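Local coordinates for protein lysyl-trna-dependent l-ysyl-phosphatidylgycerol synthase (Bacillus licheniformis, PDB 4V36) that probably transfers lysine from lysyl-tRNA to phosphatidylglycerol, a modification of membrane lipids that is linked to bacterial resistance, at residues R277-M289 against R317-G331. Numbering follows the deposited sequence.
Sequences RLAAVIFNNVSYM and RSLPVTMILVTRLIG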
loop_
_atom_site.group_PDB
_atom_site.type_symbol
_atom_site.label_atom_id
_atom_site.label_comp_id
_atom_site.label_asym_id
_atom_site.label_seq_id
_atom_site.Cartn_x
_atom_site.Cartn_y
_atom_site.Cartn_z
ATOM N N ARG A 277 19.150 19.542 -1.099
ATOM C CA ARG A 277 19.344 18.107 -0.923
ATOM C C ARG A 277 18.009 17.380 -0.833
ATOM O O ARG A 277 17.732 16.469 -1.611
ATOM C CB ARG A 277 20.164 17.822 0.336
ATOM C CG ARG A 277 21.613 18.266 0.276
ATOM C CD ARG A 277 22.295 18.018 1.614
ATOM N NE ARG A 277 22.219 16.614 2.017
ATOM C CZ ARG A 277 22.384 16.185 3.264
ATOM N NH1 ARG A 277 22.627 17.052 4.237
ATOM N NH2 ARG A 277 22.302 14.891 3.542
ATOM N N LEU A 278 17.187 17.801 0.122
ATOM C CA LEU A 278 15.899 17.168 0.376
ATOM C C LEU A 278 14.959 17.306 -0.817
ATOM O O LEU A 278 14.238 16.369 -1.160
ATOM C CB LEU A 278 15.254 17.768 1.628
ATOM C CG LEU A 278 13.951 17.124 2.103
ATOM C CD1 LEU A 278 14.156 15.642 2.377
ATOM C CD2 LEU A 278 13.427 17.834 3.340
ATOM N N ALA A 279 14.975 18.478 -1.446
ATOM C CA ALA A 279 14.110 18.749 -2.589
ATOM C C ALA A 279 14.415 17.811 -3.753
ATOM O O ALA A 279 13.506 17.237 -4.351
ATOM C CB ALA A 279 14.251 20.199 -3.027
ATOM N N ALA A 280 15.698 17.656 -4.065
ATOM C CA ALA A 280 16.123 16.805 -5.171
ATOM C C ALA A 280 15.758 15.344 -4.926
ATOM O O ALA A 280 15.393 14.620 -5.852
ATOM C CB ALA A 280 17.620 16.945 -5.398
ATOM N N VAL A 281 15.855 14.920 -3.671
ATOM C CA VAL A 281 15.553 13.542 -3.301
ATOM C C VAL A 281 14.065 13.234 -3.451
ATOM O O VAL A 281 13.688 12.172 -3.947
ATOM C CB VAL A 281 15.993 13.248 -1.854
ATOM C CG1 VAL A 281 15.472 11.899 -1.403
ATOM C CG2 VAL A 281 17.506 13.297 -1.743
ATOM N N ILE A 282 13.222 14.173 -3.034
ATOM C CA ILE A 282 11.778 13.973 -3.075
ATOM C C ILE A 282 11.244 13.890 -4.501
ATOM O O ILE A 282 10.475 12.987 -4.826
ATOM C CB ILE A 282 11.040 15.093 -2.326
ATOM C CG1 ILE A 282 11.285 14.960 -0.824
ATOM C CG2 ILE A 282 9.549 15.045 -2.618
ATOM C CD1 ILE A 282 10.375 15.811 0.007
ATOM N N PHE A 283 11.655 14.824 -5.352
ATOM C CA PHE A 283 11.218 14.816 -6.746
ATOM C C PHE A 283 11.750 13.587 -7.480
ATOM O O PHE A 283 11.139 13.113 -8.438
ATOM C CB PHE A 283 11.655 16.098 -7.458
ATOM C CG PHE A 283 10.834 17.302 -7.090
ATOM C CD1 PHE A 283 9.557 17.468 -7.602
ATOM C CD2 PHE A 283 11.336 18.269 -6.236
ATOM C CE1 PHE A 283 8.796 18.573 -7.266
ATOM C CE2 PHE A 283 10.582 19.377 -5.896
ATOM C CZ PHE A 283 9.311 19.529 -6.412
ATOM N N ASN A 284 12.889 13.076 -7.023
ATOM C CA ASN A 284 13.410 11.808 -7.518
ATOM C C ASN A 284 12.517 10.657 -7.079
ATOM O O ASN A 284 12.346 9.671 -7.796
ATOM C CB ASN A 284 14.839 11.579 -7.016
ATOM C CG ASN A 284 15.384 10.215 -7.404
ATOM O OD1 ASN A 284 15.195 9.231 -6.690
ATOM N ND2 ASN A 284 16.069 10.154 -8.541
ATOM N N ASN A 285 11.944 10.807 -5.890
ATOM C CA ASN A 285 11.179 9.747 -5.249
ATOM C C ASN A 285 9.777 9.558 -5.827
ATOM O O ASN A 285 9.229 8.456 -5.777
ATOM C CB ASN A 285 11.091 10.027 -3.745
ATOM C CG ASN A 285 10.120 9.111 -3.036
ATOM O OD1 ASN A 285 8.934 9.416 -2.927
ATOM N ND2 ASN A 285 10.617 7.979 -2.549
ATOM N N VAL A 286 9.202 10.626 -6.376
ATOM C CA VAL A 286 7.830 10.588 -6.886
ATOM C C VAL A 286 7.646 9.503 -7.949
ATOM O O VAL A 286 7.576 9.792 -9.145
ATOM C CB VAL A 286 7.406 11.949 -7.478
ATOM C CG1 VAL A 286 5.897 11.986 -7.696
ATOM C CG2 VAL A 286 7.827 13.081 -6.560
ATOM N N SER A 287 7.569 8.256 -7.487
ATOM C CA SER A 287 7.433 7.087 -8.350
ATOM C C SER A 287 7.291 5.821 -7.513
ATOM O O SER A 287 6.565 4.897 -7.879
ATOM C CB SER A 287 8.640 6.948 -9.283
ATOM O OG SER A 287 8.622 5.701 -9.958
ATOM N N TYR A 288 7.989 5.796 -6.383
ATOM C CA TYR A 288 8.097 4.597 -5.562
ATOM C C TYR A 288 7.092 4.572 -4.415
ATOM O O TYR A 288 6.897 3.537 -3.778
ATOM C CB TYR A 288 9.518 4.474 -4.997
ATOM C CG TYR A 288 10.585 4.214 -6.040
ATOM C CD1 TYR A 288 11.037 5.234 -6.869
ATOM C CD2 TYR A 288 11.149 2.953 -6.185
ATOM C CE1 TYR A 288 12.012 5.002 -7.821
ATOM C CE2 TYR A 288 12.127 2.713 -7.133
ATOM C CZ TYR A 288 12.552 3.740 -7.947
ATOM O OH TYR A 288 13.524 3.504 -8.892
ATOM N N MET A 289 6.456 5.708 -4.149
ATOM C CA MET A 289 5.577 5.817 -2.991
ATOM C C MET A 289 4.110 6.009 -3.363
ATOM O O MET A 289 3.225 5.844 -2.524
ATOM C CB MET A 289 6.029 6.969 -2.093
ATOM C CG MET A 289 7.477 6.883 -1.645
ATOM S SD MET A 289 7.798 7.887 -0.180
ATOM C CE MET A 289 6.833 9.352 -0.545
ATOM N N ARG A 317 19.128 16.216 9.707
ATOM C CA ARG A 317 20.167 16.441 8.712
ATOM C C ARG A 317 20.387 15.188 7.865
ATOM O O ARG A 317 20.966 15.251 6.781
ATOM C CB ARG A 317 21.471 16.862 9.392
ATOM C CG ARG A 317 22.428 17.627 8.497
ATOM C CD ARG A 317 23.639 18.107 9.280
ATOM N NE ARG A 317 23.254 18.848 10.478
ATOM C CZ ARG A 317 23.081 20.166 10.519
ATOM N NH1 ARG A 317 23.258 20.896 9.428
ATOM N NH2 ARG A 317 22.729 20.753 11.656
ATOM N N SER A 318 19.911 14.052 8.365
ATOM C CA SER A 318 20.077 12.779 7.675
ATOM C C SER A 318 18.799 12.362 6.950
ATOM O O SER A 318 18.694 11.241 6.454
ATOM C CB SER A 318 20.493 11.690 8.662
ATOM O OG SER A 318 19.447 11.407 9.575
ATOM N N LEU A 319 17.833 13.272 6.896
ATOM C CA LEU A 319 16.551 13.002 6.248
ATOM C C LEU A 319 16.649 12.755 4.731
ATOM O O LEU A 319 15.979 11.857 4.221
ATOM C CB LEU A 319 15.574 14.149 6.529
ATOM C CG LEU A 319 14.151 14.010 5.989
ATOM C CD1 LEU A 319 13.505 12.740 6.513
ATOM C CD2 LEU A 319 13.322 15.232 6.363
ATOM N N PRO A 320 17.468 13.543 4.000
ATOM C CA PRO A 320 17.589 13.235 2.568
ATOM C C PRO A 320 18.155 11.843 2.290
ATOM O O PRO A 320 17.690 11.165 1.372
ATOM C CB PRO A 320 18.549 14.314 2.059
ATOM C CG PRO A 320 18.372 15.443 2.999
ATOM C CD PRO A 320 18.149 14.809 4.336
ATOM N N VAL A 321 19.147 11.426 3.070
ATOM C CA VAL A 321 19.731 10.098 2.916
ATOM C C VAL A 321 18.703 9.021 3.247
ATOM O O VAL A 321 18.582 8.024 2.535
ATOM C CB VAL A 321 20.968 9.913 3.814
ATOM C CG1 VAL A 321 21.538 8.510 3.653
ATOM C CG2 VAL A 321 22.019 10.964 3.492
ATOM N N THR A 322 17.962 9.241 4.330
ATOM C CA THR A 322 16.932 8.312 4.783
ATOM C C THR A 322 15.913 8.010 3.687
ATOM O O THR A 322 15.539 6.855 3.474
ATOM C CB THR A 322 16.197 8.864 6.019
ATOM O OG1 THR A 322 17.136 9.059 7.084
ATOM C CG2 THR A 322 15.109 7.902 6.475
ATOM N N MET A 323 15.474 9.054 2.990
ATOM C CA MET A 323 14.510 8.905 1.906
ATOM C C MET A 323 15.078 8.080 0.755
ATOM O O MET A 323 14.367 7.284 0.144
ATOM C CB MET A 323 14.067 10.276 1.396
ATOM C CG MET A 323 13.186 11.047 2.360
ATOM S SD MET A 323 11.590 10.247 2.608
ATOM C CE MET A 323 10.953 10.227 0.933
ATOM N N ILE A 324 16.360 8.275 0.466
ATOM C CA ILE A 324 17.032 7.532 -0.597
ATOM C C ILE A 324 17.124 6.045 -0.262
ATOM O O ILE A 324 16.859 5.190 -1.110
ATOM C CB ILE A 324 18.445 8.090 -0.863
ATOM C CG1 ILE A 324 18.353 9.454 -1.548
ATOM C CG2 ILE A 324 19.249 7.137 -1.732
ATOM C CD1 ILE A 324 17.690 9.403 -2.909
ATOM N N LEU A 325 17.494 5.744 0.979
ATOM C CA LEU A 325 17.612 4.362 1.433
ATOM C C LEU A 325 16.280 3.624 1.325
ATOM O O LEU A 325 16.233 2.469 0.902
ATOM C CB LEU A 325 18.122 4.312 2.874
ATOM C CG LEU A 325 19.486 4.951 3.141
ATOM C CD1 LEU A 325 19.810 4.921 4.627
ATOM C CD2 LEU A 325 20.577 4.256 2.339
ATOM N N VAL A 326 15.203 4.303 1.707
ATOM C CA VAL A 326 13.866 3.727 1.637
ATOM C C VAL A 326 13.426 3.560 0.186
ATOM O O VAL A 326 12.836 2.544 -0.181
ATOM C CB VAL A 326 12.839 4.595 2.396
ATOM C CG1 VAL A 326 11.428 4.058 2.200
ATOM C CG2 VAL A 326 13.187 4.652 3.874
ATOM N N THR A 327 13.724 4.560 -0.637
ATOM C CA THR A 327 13.395 4.512 -2.057
ATOM C C THR A 327 14.068 3.324 -2.740
ATOM O O THR A 327 13.437 2.601 -3.510
ATOM C CB THR A 327 13.806 5.811 -2.776
ATOM O OG1 THR A 327 13.090 6.918 -2.213
ATOM C CG2 THR A 327 13.497 5.724 -4.261
ATOM N N ARG A 328 15.348 3.119 -2.443
ATOM C CA ARG A 328 16.085 1.995 -3.010
ATOM C C ARG A 328 15.580 0.668 -2.452
ATOM O O ARG A 328 15.610 -0.352 -3.139
ATOM C CB ARG A 328 17.585 2.141 -2.747
ATOM C CG ARG A 328 18.257 3.192 -3.610
ATOM C CD ARG A 328 19.737 3.330 -3.286
ATOM N NE ARG A 328 20.485 2.100 -3.537
ATOM C CZ ARG A 328 21.045 1.790 -4.702
ATOM N NH1 ARG A 328 20.938 2.616 -5.733
ATOM N NH2 ARG A 328 21.710 0.650 -4.838
ATOM N N LEU A 329 15.121 0.690 -1.205
ATOM C CA LEU A 329 14.551 -0.496 -0.576
ATOM C C LEU A 329 13.280 -0.923 -1.302
ATOM O O LEU A 329 13.038 -2.113 -1.513
ATOM C CB LEU A 329 14.260 -0.236 0.902
ATOM C CG LEU A 329 13.553 -1.359 1.664
ATOM C CD1 LEU A 329 14.381 -2.635 1.634
ATOM C CD2 LEU A 329 13.267 -0.929 3.095
ATOM N N ILE A 330 12.472 0.059 -1.684
ATOM C CA ILE A 330 11.276 -0.195 -2.477
ATOM C C ILE A 330 11.681 -0.717 -3.856
ATOM O O ILE A 330 10.966 -1.510 -4.468
ATOM C CB ILE A 330 10.414 1.078 -2.608
ATOM C CG1 ILE A 330 9.983 1.563 -1.220
ATOM C CG2 ILE A 330 9.192 0.827 -3.476
ATOM C CD1 ILE A 330 9.229 2.876 -1.234
ATOM N N GLY A 331 12.848 -0.288 -4.326
ATOM C CA GLY A 331 13.400 -0.776 -5.577
ATOM C C GLY A 331 14.131 -2.100 -5.419
ATOM O O GLY A 331 14.821 -2.548 -6.335
#
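Thr327 sets CG2 opposite its backbone N while OG1 lies beside that N (chi1 -62°), sending the methyl over one face of the Tyr288 ring and the hydroxyl back along its own helix. The methyl makes a CH-pi contact, CG2 lying 3.8 Å from the Tyr288 ring centroid and displaced toward CD1. Thr327 OG1 donates to Met323 O (2.7 Å) from above the carbonyl plane; Thr327 N reaches that oxygen from the other face, so two bonds grip it, and the hydroxyl's bond helps hold chi1 and with it the methyl's place over the ring. Ile330 CG2 meets the Tyr288 ring edge at CD2 (4.0 Å). Mid-helix, Val281 projects CG1 onto Met323 CB (3.5 Å) and Ile324 CD1 (3.7 Å). At the N-terminal ends Pro320 CG packs against Leu278 CB and over one face of the Arg277 guanidinium, whose edge meets Val321 CG2, while Leu278 CD1 rests on Leu319 CG (4.0 Å). Helices 277-285 and 319-330 run nearly parallel, 17° apart, with axes 8.9 Å apart at closest approach; Met289 and Met323 both continue onto Leu115 of strand 111-122. Tyr288 forms a cation-pi pair with Lys179 of the lysine amide pocket, linking this helix pair, packed against the mixed sheet of an acetyltransferase-clan domain, to the ligand site.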